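Long-range contacts in YghZ aldo-keto reductase (Escherichia coli, PDB 3N6Q), which is a TIM-barrel oxidoreductase that, like other aldo-keto reductases, probably reduces carbonyl compounds with NADPH: residues Trp3-Met13 with Arg50-Thr58; Ser195-Val203 with Ile328-Asn338. All coordinates share one frame; numbering follows the deposited sequence.

How the interactions relate
Both contacts lie on the periphery of the barrel, their centres 33 Å apart and their nearest atoms about 16 Å apart. They share no element. Interaction 1 joins the N-terminal loop before strand 15-17 to the end of helix 42-54. Interaction 2 joins the loop after strand 191-193 to helix 322-334 and the C-terminal tail. Interaction 1 is the larger, with 675 Å² buried against 351 Å². It mixes aromatic stacking, hydrogen bonds from N6 to D54 and water bridges, and a second subunit touches it. Interaction 2 is more buried. Aliphatic side chains fill it, a single salt bridge, R201 to D329, lies beside them, and no other chain of the assembly touches it.

Interaction 1 (Trp3-Met13 with Arg50-Thr58); sequences WLANPERYGQM and RKAFDLGIT
W3 and R50 lie flat on each other along the side of helix 42-54. The guanidinium plane is 10° from the indole plane. R50 CZ sits 3.9 Å from the centroid of the W3 five-membered ring, a cation-pi contact. The extended R50 chain runs along the same face, and CD adds a CH-pi contact. W3 CG is anti to the backbone N (chi1 176°); the indole runs past the R50 chain in the opposite direction.

The next bump is the F53 ring. A5 CB presses on it obliquely, 3.6 Å from F53 CE2. R9 CD lies over one ring face. The W3 CH2 corner meets its edge, near the ring plane. Y10 OH comes close to F53 CZ.

D54 grips the loop between these bumps. The N6 N bond to D54 OD1 is 2.7 Å long and almost straight, and it arrives from above the carboxylate plane. N6 ND2 turns back to a lone pair of D54 O, at 3.0 Å. N6 OD1 accepts from E8 N, making an Asx turn. Water 2 bridges L4 O and D54 OD2.

G56 ends the helix in a Schellman motif, at positive phi. R9 O comes within 3.1 Å of G56 CA, so the loop backbone packs directly on the glycine. M13 curls past this point, and its CE reaches I57 CG1 at 3.9 Å.

R9 and Y10 both bond to E91, and R50 pairs with D84. M13 rests on V312 of helix 305-312 and on P26 of strand 24-31. T58, just before strand 59-61, bonds to Y107 of the second subunit, whose P104 and G105 pack on R9 and Y10 of the loop.

Interaction 2 (Ser195-Val203 with Ile328-Asn338); sequences SYNLLNRWV and IDQHIADGELN
R201 reaches across from the loop to D329 on helix 322-334. From CB the chain runs extended through CG and CD to NE, with CG anti to the carbonyl carbon (chi1 -50°). NE turns back to its own loop and gives a hydrogen bond to L198 O, 3.0 Å away. CZ lies 3.2 Å from D329 OD1. NH2 makes the salt bridge to D329 OD1, at 2.6 Å and an angle of 145° at the hydrogen. It comes from the syn side, 32° out of the carboxylate plane. NH1 adds a weak bond to the same oxygen. NH2 also comes within 3.5 Å of I332 CD1, which lies at the edge of the guanidinium. L198 O takes the NE bond and a weak one from NH2 along one edge; D329 OD1 meets the edge of NH1 and NH2.

The loop follows strand 191-193 of the TIM barrel, and R201 is the N-cap residue of helix 202-205. A type I turn from N197 to N200 shapes it. N197 OD1 accepts from L199 N, an Asx turn, and this presents two leucines to the helix. L198 CD2 meets I328 CG2 at 3.5 Å, the side chains crossing at about a right angle. L199 CD2 touches both I332 CG1 and L337 CB, 3.9 Å from each.

Helix 322-334 closes in a Schellman motif at E336, after which the chain turns back beside L199. L199 CB lies against L337 O. W288 of helix 281-289 also packs against L198 and R201.

Interaction 1 (Trp3-Met13 with Arg50-Thr58)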
loop_
_atom_site.group_PDB
_atom_site.type_symbol
_atom_site.label_atom_id
_atom_site.label_comp_id
_atom_site.label_asym_id
_atom_site.label_seq_id
_atom_site.Cartn_x
_atom_site.Cartn_y
_atom_site.Cartn_z
ATOM N N TRP B 3 10.806 31.835 16.257
ATOM C CA TRP B 3 9.995 32.806 15.511
ATOM C C TRP B 3 8.517 32.523 15.741
ATOM O O TRP B 3 8.063 31.385 15.590
ATOM C CB TRP B 3 10.343 32.800 14.009
ATOM C CG TRP B 3 9.444 33.714 13.211
ATOM C CD1 TRP B 3 9.330 35.083 13.323
ATOM C CD2 TRP B 3 8.472 33.311 12.257
ATOM N NE1 TRP B 3 8.361 35.554 12.452
ATOM C CE2 TRP B 3 7.775 34.479 11.837
ATOM C CE3 TRP B 3 8.106 32.070 11.718
ATOM C CZ2 TRP B 3 6.789 34.453 10.831
ATOM C CZ3 TRP B 3 7.095 32.045 10.721
ATOM C CH2 TRP B 3 6.468 33.245 10.289
ATOM N N LEU B 4 7.758 33.560 16.096
ATOM C CA LEU B 4 6.338 33.400 16.369
ATOM C C LEU B 4 5.515 34.115 15.269
ATOM O O LEU B 4 5.715 35.303 14.983
ATOM C CB LEU B 4 6.006 33.910 17.791
ATOM C CG LEU B 4 4.591 33.912 18.353
ATOM C CD1 LEU B 4 4.061 32.478 18.553
ATOM C CD2 LEU B 4 4.604 34.640 19.723
ATOM N N ALA B 5 4.737 33.342 14.527
ATOM C CA ALA B 5 4.014 33.895 13.389
ATOM C C ALA B 5 2.933 34.851 13.955
ATOM O O ALA B 5 2.499 34.699 15.087
ATOM C CB ALA B 5 3.351 32.757 12.574
ATOM N N ASN B 6 2.545 35.820 13.147
ATOM C CA ASN B 6 1.488 36.797 13.498
ATOM C C ASN B 6 0.231 36.099 13.997
ATOM O O ASN B 6 -0.383 35.283 13.300
ATOM C CB ASN B 6 1.245 37.689 12.279
ATOM C CG ASN B 6 0.010 38.567 12.424
ATOM O OD1 ASN B 6 -0.399 38.871 13.533
ATOM N ND2 ASN B 6 -0.603 38.943 11.294
ATOM N N PRO B 7 -0.175 36.393 15.246
ATOM C CA PRO B 7 -1.331 35.682 15.782
ATOM C C PRO B 7 -2.602 36.025 15.044
ATOM O O PRO B 7 -3.521 35.234 15.075
ATOM C CB PRO B 7 -1.439 36.163 17.254
ATOM C CG PRO B 7 -0.238 36.980 17.498
ATOM C CD PRO B 7 0.546 37.199 16.260
ATOM N N GLU B 8 -2.591 37.132 14.303
ATOM C CA GLU B 8 -3.748 37.626 13.560
ATOM C C GLU B 8 -3.703 37.229 12.073
ATOM O O GLU B 8 -4.559 37.665 11.281
ATOM C CB GLU B 8 -3.790 39.174 13.656
ATOM C CG GLU B 8 -4.002 39.714 15.105
ATOM C CD GLU B 8 -5.133 38.985 15.817
ATOM O OE1 GLU B 8 -6.214 38.842 15.207
ATOM O OE2 GLU B 8 -4.935 38.497 16.962
ATOM N N ARG B 9 -2.811 36.291 11.723
ATOM C CA ARG B 9 -2.589 35.942 10.301
ATOM C C ARG B 9 -3.811 35.469 9.540
ATOM O O ARG B 9 -3.828 35.591 8.304
ATOM C CB ARG B 9 -1.415 34.904 10.161
ATOM C CG ARG B 9 -1.678 33.518 10.806
ATOM C CD ARG B 9 -0.350 32.750 10.906
ATOM N NE ARG B 9 -0.512 31.478 11.598
ATOM C CZ ARG B 9 -0.468 31.323 12.917
ATOM N NH1 ARG B 9 -0.352 32.389 13.714
ATOM N NH2 ARG B 9 -0.615 30.116 13.439
ATOM N N TYR B 10 -4.750 34.806 10.206
ATOM C CA TYR B 10 -5.928 34.275 9.519
ATOM C C TYR B 10 -7.115 35.261 9.475
ATOM O O TYR B 10 -8.204 34.904 9.003
ATOM C CB TYR B 10 -6.365 32.941 10.144
ATOM C CG TYR B 10 -5.254 31.903 10.051
ATOM C CD1 TYR B 10 -4.717 31.585 8.816
ATOM C CD2 TYR B 10 -4.710 31.314 11.193
ATOM C CE1 TYR B 10 -3.671 30.622 8.685
ATOM C CE2 TYR B 10 -3.611 30.381 11.081
ATOM C CZ TYR B 10 -3.126 30.060 9.812
ATOM O OH TYR B 10 -2.098 29.119 9.661
ATOM N N GLY B 11 -6.884 36.488 9.922
ATOM C CA GLY B 11 -7.994 37.391 10.229
ATOM C C GLY B 11 -8.508 38.150 9.024
ATOM O O GLY B 11 -9.672 38.543 9.011
ATOM N N GLN B 12 -7.647 38.425 8.049
ATOM C CA GLN B 12 -8.033 39.247 6.906
ATOM C C GLN B 12 -7.912 38.583 5.522
ATOM O O GLN B 12 -8.606 38.994 4.568
ATOM C CB GLN B 12 -7.200 40.528 6.878
ATOM C CG GLN B 12 -7.602 41.462 8.031
ATOM C CD GLN B 12 -6.780 42.698 8.088
ATOM O OE1 GLN B 12 -5.539 42.645 8.142
ATOM N NE2 GLN B 12 -7.458 43.845 8.112
ATOM N N MET B 13 -7.066 37.553 5.414
ATOM C CA MET B 13 -6.943 36.844 4.132
ATOM C C MET B 13 -8.263 36.170 3.765
ATOM O O MET B 13 -9.016 35.637 4.635
ATOM C CB MET B 13 -5.761 35.807 4.155
ATOM C CG MET B 13 -5.631 34.994 2.850
ATOM S SD MET B 13 -5.286 35.816 1.300
ATOM C CE MET B 13 -3.900 36.860 1.677
ATOM N N ARG B 50 8.297 34.552 5.767
ATOM C CA ARG B 50 7.699 34.918 7.043
ATOM C C ARG B 50 6.571 35.925 6.840
ATOM O O ARG B 50 5.550 35.842 7.482
ATOM C CB ARG B 50 8.737 35.572 7.971
ATOM C CG ARG B 50 9.741 34.548 8.532
ATOM C CD ARG B 50 10.673 35.289 9.516
ATOM N NE ARG B 50 11.562 34.369 10.242
ATOM C CZ ARG B 50 12.318 34.738 11.280
ATOM N NH1 ARG B 50 12.306 36.011 11.693
ATOM N NH2 ARG B 50 13.129 33.850 11.873
ATOM N N LYS B 51 6.820 36.877 5.973
ATOM C CA LYS B 51 5.793 37.865 5.653
ATOM C C LYS B 51 4.583 37.203 5.010
ATOM O O LYS B 51 3.422 37.457 5.450
ATOM C CB LYS B 51 6.364 38.981 4.764
ATOM C CG LYS B 51 5.308 40.023 4.248
ATOM C CD LYS B 51 4.697 40.782 5.459
ATOM C CE LYS B 51 5.754 41.649 6.124
ATOM N NZ LYS B 51 5.181 42.593 7.143
ATOM N N ALA B 52 4.829 36.317 4.019
ATOM C CA ALA B 52 3.727 35.576 3.403
ATOM C C ALA B 52 2.827 34.931 4.440
ATOM O O ALA B 52 1.599 35.140 4.456
ATOM C CB ALA B 52 4.266 34.509 2.416
ATOM N N PHE B 53 3.426 34.161 5.343
ATOM C CA PHE B 53 2.648 33.413 6.326
ATOM C C PHE B 53 1.955 34.347 7.342
ATOM O O PHE B 53 0.818 34.082 7.735
ATOM C CB PHE B 53 3.542 32.405 7.042
ATOM C CG PHE B 53 2.798 31.419 7.900
ATOM C CD1 PHE B 53 1.800 30.604 7.351
ATOM C CD2 PHE B 53 3.082 31.320 9.266
ATOM C CE1 PHE B 53 1.101 29.659 8.141
ATOM C CE2 PHE B 53 2.401 30.324 10.083
ATOM C CZ PHE B 53 1.427 29.513 9.525
ATOM N N ASP B 54 2.633 35.429 7.732
ATOM C CA ASP B 54 2.008 36.434 8.658
ATOM C C ASP B 54 0.803 37.128 7.975
ATOM O O ASP B 54 -0.083 37.679 8.669
ATOM C CB ASP B 54 3.027 37.474 9.013
ATOM C CG ASP B 54 4.003 37.010 10.098
ATOM O OD1 ASP B 54 3.757 36.009 10.777
ATOM O OD2 ASP B 54 4.932 37.756 10.310
ATOM N N LEU B 55 0.792 37.148 6.646
ATOM C CA LEU B 55 -0.393 37.680 5.891
ATOM C C LEU B 55 -1.496 36.664 5.631
ATOM O O LEU B 55 -2.528 37.012 5.035
ATOM C CB LEU B 55 0.026 38.337 4.571
ATOM C CG LEU B 55 0.897 39.577 4.610
ATOM C CD1 LEU B 55 1.492 39.785 3.239
ATOM C CD2 LEU B 55 0.092 40.868 5.110
ATOM N N GLY B 56 -1.346 35.436 6.148
ATOM C CA GLY B 56 -2.332 34.380 5.916
ATOM C C GLY B 56 -2.081 33.577 4.647
ATOM O O GLY B 56 -2.897 32.755 4.252
ATOM N N ILE B 57 -1.009 33.867 3.941
ATOM C CA ILE B 57 -0.712 33.053 2.744
ATOM C C ILE B 57 -0.152 31.707 3.218
ATOM O O ILE B 57 0.947 31.645 3.755
ATOM C CB ILE B 57 0.246 33.762 1.839
ATOM C CG1 ILE B 57 -0.396 35.089 1.365
ATOM C CG2 ILE B 57 0.626 32.852 0.647
ATOM C CD1 ILE B 57 0.515 35.853 0.511
ATOM N N THR B 58 -0.922 30.658 3.013
ATOM C CA THR B 58 -0.620 29.338 3.560
ATOM C C THR B 58 -0.158 28.397 2.428
ATOM O O THR B 58 0.218 27.215 2.711
ATOM C CB THR B 58 -1.841 28.714 4.168
ATOM O OG1 THR B 58 -2.898 28.793 3.193
ATOM C CG2 THR B 58 -2.284 29.440 5.462
HETATM O O HOH W 1 8.194 38.188 11.440
HETATM O O HOH W 2 5.460 37.526 13.021
#

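Interaction 2 (Ser195-Val203 with Ile328-Asn338)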
loop_
_atom_site.group_PDB
_atom_site.type_symbol
_atom_site.label_atom_id
_atom_site.label_comp_id
_atom_site.label_asym_id
_atom_site.label_seq_id
_atom_site.Cartn_x
_atom_site.Cartn_y
_atom_site.Cartn_z
ATOM N N SER B 195 -1.300 29.467 -17.098
ATOM C CA SER B 195 -0.909 30.864 -17.120
ATOM C C SER B 195 -2.204 31.583 -17.462
ATOM O O SER B 195 -2.832 31.235 -18.466
ATOM C CB SER B 195 0.075 31.126 -18.290
ATOM O OG SER B 195 1.337 30.542 -17.975
ATOM N N TYR B 196 -2.484 32.675 -16.752
ATOM C CA TYR B 196 -3.807 33.353 -16.880
ATOM C C TYR B 196 -3.689 34.746 -16.291
ATOM O O TYR B 196 -3.232 34.912 -15.165
ATOM C CB TYR B 196 -4.845 32.547 -16.084
ATOM C CG TYR B 196 -6.269 33.039 -16.289
ATOM C CD1 TYR B 196 -6.601 33.824 -17.394
ATOM C CD2 TYR B 196 -7.233 32.793 -15.325
ATOM C CE1 TYR B 196 -7.952 34.225 -17.611
ATOM C CE2 TYR B 196 -8.550 33.258 -15.493
ATOM C CZ TYR B 196 -8.897 33.930 -16.641
ATOM O OH TYR B 196 -10.222 34.356 -16.811
ATOM N N ASN B 197 -3.968 35.772 -17.097
ATOM C CA ASN B 197 -3.934 37.132 -16.595
ATOM C C ASN B 197 -4.737 38.009 -17.564
ATOM O O ASN B 197 -5.310 37.528 -18.564
ATOM C CB ASN B 197 -2.470 37.652 -16.491
ATOM C CG ASN B 197 -1.660 37.474 -17.795
ATOM O OD1 ASN B 197 -1.947 38.095 -18.811
ATOM N ND2 ASN B 197 -0.592 36.662 -17.732
ATOM N N LEU B 198 -4.668 39.313 -17.342
ATOM C CA LEU B 198 -5.498 40.202 -18.139
ATOM C C LEU B 198 -5.154 40.132 -19.621
ATOM O O LEU B 198 -6.034 40.290 -20.462
ATOM C CB LEU B 198 -5.331 41.642 -17.645
ATOM C CG LEU B 198 -6.392 42.202 -16.718
ATOM C CD1 LEU B 198 -5.949 43.633 -16.426
ATOM C CD2 LEU B 198 -7.747 42.248 -17.405
ATOM N N LEU B 199 -3.891 39.848 -19.936
ATOM C CA LEU B 199 -3.387 39.890 -21.296
ATOM C C LEU B 199 -3.381 38.512 -21.926
ATOM O O LEU B 199 -3.037 38.378 -23.082
ATOM C CB LEU B 199 -1.949 40.440 -21.336
ATOM C CG LEU B 199 -1.859 41.773 -20.582
ATOM C CD1 LEU B 199 -0.482 42.327 -20.819
ATOM C CD2 LEU B 199 -2.933 42.728 -21.119
ATOM N N ASN B 200 -3.694 37.483 -21.142
ATOM C CA ASN B 200 -3.575 36.115 -21.654
ATOM C C ASN B 200 -4.778 35.285 -21.260
ATOM O O ASN B 200 -4.863 34.768 -20.125
ATOM C CB ASN B 200 -2.260 35.444 -21.219
ATOM C CG ASN B 200 -2.136 34.036 -21.788
ATOM O OD1 ASN B 200 -3.040 33.560 -22.482
ATOM N ND2 ASN B 200 -1.077 33.361 -21.452
ATOM N N ARG B 201 -5.771 35.251 -22.148
ATOM C CA ARG B 201 -7.040 34.626 -21.805
ATOM C C ARG B 201 -7.316 33.338 -22.533
ATOM O O ARG B 201 -8.453 32.947 -22.647
ATOM C CB ARG B 201 -8.228 35.586 -21.962
ATOM C CG ARG B 201 -7.900 36.882 -21.233
ATOM C CD ARG B 201 -9.099 37.590 -20.861
ATOM N NE ARG B 201 -8.743 38.966 -20.692
ATOM C CZ ARG B 201 -9.630 39.932 -20.761
ATOM N NH1 ARG B 201 -10.911 39.598 -20.986
ATOM N NH2 ARG B 201 -9.230 41.196 -20.581
ATOM N N TRP B 202 -6.261 32.572 -22.797
ATOM C CA TRP B 202 -6.411 31.254 -23.383
ATOM C C TRP B 202 -7.359 30.387 -22.573
ATOM O O TRP B 202 -8.167 29.640 -23.135
ATOM C CB TRP B 202 -5.034 30.563 -23.632
ATOM C CG TRP B 202 -4.424 29.763 -22.485
ATOM C CD1 TRP B 202 -3.371 30.158 -21.676
ATOM C CD2 TRP B 202 -4.741 28.406 -22.081
ATOM N NE1 TRP B 202 -3.058 29.157 -20.790
ATOM C CE2 TRP B 202 -3.874 28.076 -21.011
ATOM C CE3 TRP B 202 -5.666 27.445 -22.522
ATOM C CZ2 TRP B 202 -3.923 26.833 -20.351
ATOM C CZ3 TRP B 202 -5.698 26.191 -21.875
ATOM C CH2 TRP B 202 -4.814 25.901 -20.808
ATOM N N VAL B 203 -7.310 30.489 -21.240
ATOM C CA VAL B 203 -8.144 29.603 -20.442
ATOM C C VAL B 203 -9.645 29.879 -20.693
ATOM O O VAL B 203 -10.477 28.984 -20.640
ATOM C CB VAL B 203 -7.872 29.660 -18.909
ATOM C CG1 VAL B 203 -6.391 29.485 -18.574
ATOM C CG2 VAL B 203 -8.392 30.853 -18.337
ATOM N N ILE B 328 -11.774 47.813 -20.134
ATOM C CA ILE B 328 -10.497 47.075 -19.986
ATOM C C ILE B 328 -10.222 46.274 -21.270
ATOM O O ILE B 328 -9.162 46.419 -21.886
ATOM C CB ILE B 328 -10.568 46.136 -18.759
ATOM C CG1 ILE B 328 -10.443 46.997 -17.488
ATOM C CG2 ILE B 328 -9.412 44.969 -18.864
ATOM C CD1 ILE B 328 -10.785 46.248 -16.162
ATOM N N ASP B 329 -11.194 45.492 -21.730
ATOM C CA ASP B 329 -10.993 44.722 -22.967
ATOM C C ASP B 329 -10.722 45.595 -24.178
ATOM O O ASP B 329 -9.908 45.262 -25.052
ATOM C CB ASP B 329 -12.173 43.808 -23.264
ATOM C CG ASP B 329 -12.264 42.641 -22.295
ATOM O OD1 ASP B 329 -11.374 42.510 -21.412
ATOM O OD2 ASP B 329 -13.261 41.899 -22.384
ATOM N N GLN B 330 -11.463 46.682 -24.296
ATOM C CA GLN B 330 -11.195 47.577 -25.393
ATOM C C GLN B 330 -9.753 48.142 -25.424
ATOM O O GLN B 330 -9.160 48.251 -26.512
ATOM C CB GLN B 330 -12.248 48.703 -25.418
ATOM C CG GLN B 330 -12.139 49.623 -26.651
ATOM C CD GLN B 330 -12.705 48.952 -27.875
ATOM O OE1 GLN B 330 -13.858 48.491 -27.864
ATOM N NE2 GLN B 330 -11.879 48.807 -28.912
ATOM N N HIS B 331 -9.218 48.602 -24.286
ATOM C CA HIS B 331 -7.842 49.113 -24.240
ATOM C C HIS B 331 -6.894 47.988 -24.668
ATOM O O HIS B 331 -5.903 48.236 -25.374
ATOM C CB HIS B 331 -7.433 49.567 -22.833
ATOM C CG HIS B 331 -8.067 50.850 -22.405
ATOM N ND1 HIS B 331 -8.114 51.961 -23.222
ATOM C CD2 HIS B 331 -8.674 51.199 -21.247
ATOM C CE1 HIS B 331 -8.711 52.951 -22.575
ATOM N NE2 HIS B 331 -9.026 52.524 -21.364
ATOM N N ILE B 332 -7.229 46.763 -24.284
ATOM C CA ILE B 332 -6.346 45.609 -24.654
ATOM C C ILE B 332 -6.326 45.355 -26.162
ATOM O O ILE B 332 -5.248 45.334 -26.781
ATOM C CB ILE B 332 -6.612 44.341 -23.817
ATOM C CG1 ILE B 332 -6.178 44.592 -22.363
ATOM C CG2 ILE B 332 -5.819 43.113 -24.372
ATOM C CD1 ILE B 332 -6.852 43.621 -21.349
ATOM N N ALA B 333 -7.507 45.340 -26.757
ATOM C CA ALA B 333 -7.677 45.240 -28.220
ATOM C C ALA B 333 -7.002 46.405 -28.951
ATOM O O ALA B 333 -6.201 46.166 -29.867
ATOM C CB ALA B 333 -9.181 45.177 -28.571
ATOM N N ASP B 334 -7.276 47.650 -28.529
ATOM C CA ASP B 334 -6.675 48.831 -29.165
ATOM C C ASP B 334 -5.154 48.801 -29.127
ATOM O O ASP B 334 -4.493 49.367 -30.021
ATOM C CB ASP B 334 -7.116 50.146 -28.498
ATOM C CG ASP B 334 -8.576 50.484 -28.732
ATOM O OD1 ASP B 334 -9.271 49.832 -29.544
ATOM O OD2 ASP B 334 -9.040 51.428 -28.055
ATOM N N GLY B 335 -4.589 48.299 -28.029
ATOM C CA GLY B 335 -3.141 48.329 -27.874
ATOM C C GLY B 335 -2.458 47.078 -28.410
ATOM O O GLY B 335 -1.250 46.939 -28.261
ATOM N N GLU B 336 -3.264 46.159 -28.942
ATOM C CA GLU B 336 -2.837 44.803 -29.348
ATOM C C GLU B 336 -2.083 44.037 -28.272
ATOM O O GLU B 336 -1.040 43.421 -28.525
ATOM C CB GLU B 336 -2.084 44.866 -30.686
ATOM C CG GLU B 336 -3.039 45.398 -31.780
ATOM C CD GLU B 336 -2.398 45.437 -33.152
ATOM O OE1 GLU B 336 -2.807 44.637 -34.020
ATOM O OE2 GLU B 336 -1.490 46.274 -33.353
ATOM N N LEU B 337 -2.607 44.115 -27.052
ATOM C CA LEU B 337 -1.912 43.581 -25.895
ATOM C C LEU B 337 -2.098 42.077 -25.647
ATOM O O LEU B 337 -1.501 41.538 -24.714
ATOM C CB LEU B 337 -2.244 44.382 -24.632
ATOM C CG LEU B 337 -1.560 45.748 -24.455
ATOM C CD1 LEU B 337 -2.263 46.550 -23.336
ATOM C CD2 LEU B 337 -0.089 45.540 -24.145
ATOM N N ASN B 338 -2.882 41.383 -26.456
ATOM C CA ASN B 338 -2.800 39.894 -26.454
ATOM C C ASN B 338 -1.520 39.339 -27.093
ATOM O O ASN B 338 -0.455 39.326 -26.456
ATOM C CB ASN B 338 -3.988 39.303 -27.173
ATOM C CG ASN B 338 -5.274 39.902 -26.706
ATOM O OD1 ASN B 338 -5.961 40.593 -27.467
ATOM N ND2 ASN B 338 -5.578 39.722 -25.414
#